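GRMZM2G135359 pseudokinase (Zea mays, PDB 6CPY) is a receptor-like pseudokinase of a membrane protein, whose kinase-fold domain, crystallised without ligand, may bind ATP but has uncertain catalytic activity. Local coordinates at residues L130-H135 with E227-V233. Residues are numbered along the deposited sequence; the frame is centred on the assembly and turned at random.
Sequences LFEHLH and EILTGRV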
loop_
_atom_site.group_PDB
_atom_site.type_symbol
_atom_site.label_atom_id
_atom_site.label_comp_id
_atom_site.label_asym_id
_atom_site.label_seq_id
_atom_site.Cartn_x
_atom_site.Cartn_y
_atom_site.Cartn_z
ATOM N N LEU A 130 4.376 7.628 -2.712
ATOM C CA LEU A 130 3.694 8.898 -2.513
ATOM C C LEU A 130 4.548 9.820 -1.627
ATOM O O LEU A 130 4.691 11.011 -1.925
ATOM C CB LEU A 130 2.310 8.651 -1.896
ATOM C CG LEU A 130 1.467 9.871 -1.536
ATOM C CD1 LEU A 130 1.215 10.765 -2.738
ATOM C CD2 LEU A 130 0.157 9.414 -0.922
ATOM N N PHE A 131 5.124 9.267 -0.558
ATOM C CA PHE A 131 5.994 10.028 0.353
ATOM C C PHE A 131 7.102 10.757 -0.411
ATOM O O PHE A 131 7.320 11.953 -0.190
ATOM C CB PHE A 131 6.618 9.112 1.423
ATOM C CG PHE A 131 7.434 9.857 2.460
ATOM C CD1 PHE A 131 8.767 10.151 2.231
ATOM C CD2 PHE A 131 6.858 10.265 3.658
ATOM C CE1 PHE A 131 9.510 10.841 3.176
ATOM C CE2 PHE A 131 7.591 10.953 4.603
ATOM C CZ PHE A 131 8.921 11.240 4.361
ATOM N N GLU A 132 7.778 10.034 -1.300
ATOM C CA GLU A 132 8.854 10.590 -2.132
ATOM C C GLU A 132 8.384 11.777 -2.953
ATOM O O GLU A 132 9.022 12.826 -2.945
ATOM C CB GLU A 132 9.437 9.523 -3.073
ATOM C CG GLU A 132 10.418 8.579 -2.396
ATOM C CD GLU A 132 10.675 7.291 -3.171
ATOM O OE1 GLU A 132 10.088 7.085 -4.260
ATOM O OE2 GLU A 132 11.471 6.466 -2.673
ATOM N N HIS A 133 7.263 11.615 -3.653
ATOM C CA HIS A 133 6.732 12.688 -4.493
ATOM C C HIS A 133 6.192 13.883 -3.740
ATOM O O HIS A 133 6.219 14.995 -4.273
ATOM C CB HIS A 133 5.694 12.147 -5.475
ATOM C CG HIS A 133 6.306 11.470 -6.652
ATOM N ND1 HIS A 133 6.726 12.161 -7.768
ATOM C CD2 HIS A 133 6.635 10.175 -6.863
ATOM C CE1 HIS A 133 7.259 11.314 -8.630
ATOM N NE2 HIS A 133 7.215 10.101 -8.107
ATOM N N LEU A 134 5.724 13.679 -2.510
ATOM C CA LEU A 134 5.233 14.773 -1.683
ATOM C C LEU A 134 6.349 15.530 -0.961
ATOM O O LEU A 134 6.258 16.741 -0.798
ATOM C CB LEU A 134 4.226 14.271 -0.648
ATOM C CG LEU A 134 2.861 13.805 -1.161
ATOM C CD1 LEU A 134 2.002 13.293 -0.023
ATOM C CD2 LEU A 134 2.140 14.933 -1.892
ATOM N N HIS A 135 7.389 14.819 -0.531
ATOM C CA HIS A 135 8.346 15.381 0.425
ATOM C C HIS A 135 9.808 15.468 -0.049
ATOM O O HIS A 135 10.567 16.281 0.478
ATOM C CB HIS A 135 8.277 14.604 1.741
ATOM C CG HIS A 135 6.896 14.467 2.300
ATOM N ND1 HIS A 135 6.171 15.535 2.789
ATOM C CD2 HIS A 135 6.111 13.375 2.462
ATOM C CE1 HIS A 135 5.004 15.103 3.229
ATOM N NE2 HIS A 135 4.941 13.796 3.036
ATOM N N GLU A 227 -2.165 14.724 4.446
ATOM C CA GLU A 227 -0.796 14.836 3.949
ATOM C C GLU A 227 -0.760 15.183 2.468
ATOM O O GLU A 227 0.024 16.018 2.039
ATOM C CB GLU A 227 -0.047 13.531 4.226
ATOM C CG GLU A 227 1.419 13.540 3.834
ATOM C CD GLU A 227 2.051 12.166 3.961
ATOM O OE1 GLU A 227 1.436 11.282 4.597
ATOM O OE2 GLU A 227 3.164 11.980 3.429
ATOM N N ILE A 228 -1.649 14.567 1.698
ATOM C CA ILE A 228 -1.743 14.845 0.267
ATOM C C ILE A 228 -2.176 16.304 0.052
ATOM O O ILE A 228 -1.656 16.996 -0.823
ATOM C CB ILE A 228 -2.736 13.873 -0.412
ATOM C CG1 ILE A 228 -2.153 12.452 -0.467
ATOM C CG2 ILE A 228 -3.105 14.365 -1.791
ATOM C CD1 ILE A 228 -3.160 11.352 -0.741
ATOM N N LEU A 229 -3.112 16.772 0.871
ATOM C CA LEU A 229 -3.621 18.137 0.739
ATOM C C LEU A 229 -2.659 19.237 1.198
ATOM O O LEU A 229 -2.637 20.316 0.607
ATOM C CB LEU A 229 -4.932 18.268 1.500
ATOM C CG LEU A 229 -6.123 17.523 0.906
ATOM C CD1 LEU A 229 -7.252 17.527 1.926
ATOM C CD2 LEU A 229 -6.596 18.129 -0.406
ATOM N N THR A 230 -1.896 18.974 2.254
ATOM C CA THR A 230 -1.070 20.001 2.901
ATOM C C THR A 230 0.415 19.869 2.585
ATOM O O THR A 230 1.179 20.824 2.743
ATOM C CB THR A 230 -1.207 19.962 4.439
ATOM O OG1 THR A 230 -0.721 18.709 4.941
ATOM C CG2 THR A 230 -2.623 20.142 4.861
ATOM N N GLY A 231 0.832 18.677 2.176
ATOM C CA GLY A 231 2.238 18.351 2.058
ATOM C C GLY A 231 2.982 18.208 3.378
ATOM O O GLY A 231 4.209 18.184 3.367
ATOM N N ARG A 232 2.261 18.094 4.496
ATOM C CA ARG A 232 2.862 18.006 5.838
ATOM C C ARG A 232 2.598 16.656 6.516
ATOM O O ARG A 232 1.521 16.068 6.362
ATOM C CB ARG A 232 2.313 19.111 6.740
ATOM C CG ARG A 232 2.631 20.528 6.289
ATOM C CD ARG A 232 1.655 21.501 6.924
ATOM N NE ARG A 232 1.944 22.906 6.624
ATOM C CZ ARG A 232 2.748 23.698 7.337
ATOM N NH1 ARG A 232 3.387 23.240 8.413
ATOM N NH2 ARG A 232 2.921 24.963 6.965
ATOM N N VAL A 233 3.578 16.190 7.292
ATOM C CA VAL A 233 3.498 14.898 7.985
ATOM C C VAL A 233 4.083 15.024 9.398
ATOM O O VAL A 233 5.007 15.816 9.607
ATOM C CB VAL A 233 4.253 13.805 7.182
ATOM C CG1 VAL A 233 5.749 14.080 7.139
ATOM C CG2 VAL A 233 3.982 12.417 7.748
HETATM O O HOH W 1 7.481 17.931 2.723
#
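Residues 130-135 form a short helix that meets the C-terminal end of helix 214-230 and the turn after it; the backbones come closest at Leu134 and Gly231, whose CA atoms lie 6.0 Å apart. Gly231 N still donates to Glu227 O (2.8 Å), closing the last helical turn, but phi of 71° at Gly231 takes the chain out of the helix. An ST turn spans this exit, Arg232 N donating to Thr230 OG1 at 3.1 Å. On the facing helix, Leu130, Leu134 and His135 direct their CA-to-CB bonds toward residues 227-233. His135 NE2 donates to Glu227 OE2 over 2.6 Å at a nearly linear 164°, a His-carboxylate hydrogen bond; OE2 is also bonded to Ser175. At the other ring nitrogen, His135 ND1 lies 2.7 Å from a water that donates weakly to Gly231 O (3.3 Å). In the protein kinase fold these elements correspond to αD and the end of αF, so the contact lies within the helical C-lobe. Beside the polar pair, Leu130 CD2 packs on Ile228 CG1 at 3.8 Å, and Leu134 CD1 reaches the same CG1 at 4.3 Å; helix 144-164 borders this apolar patch through Arg147 and Ser151. Val233 CG1 sits over one face of the His135 ring, 4.1 Å from CE1, and 4.4 Å from Phe131 CE2, extending the interface past the helix end.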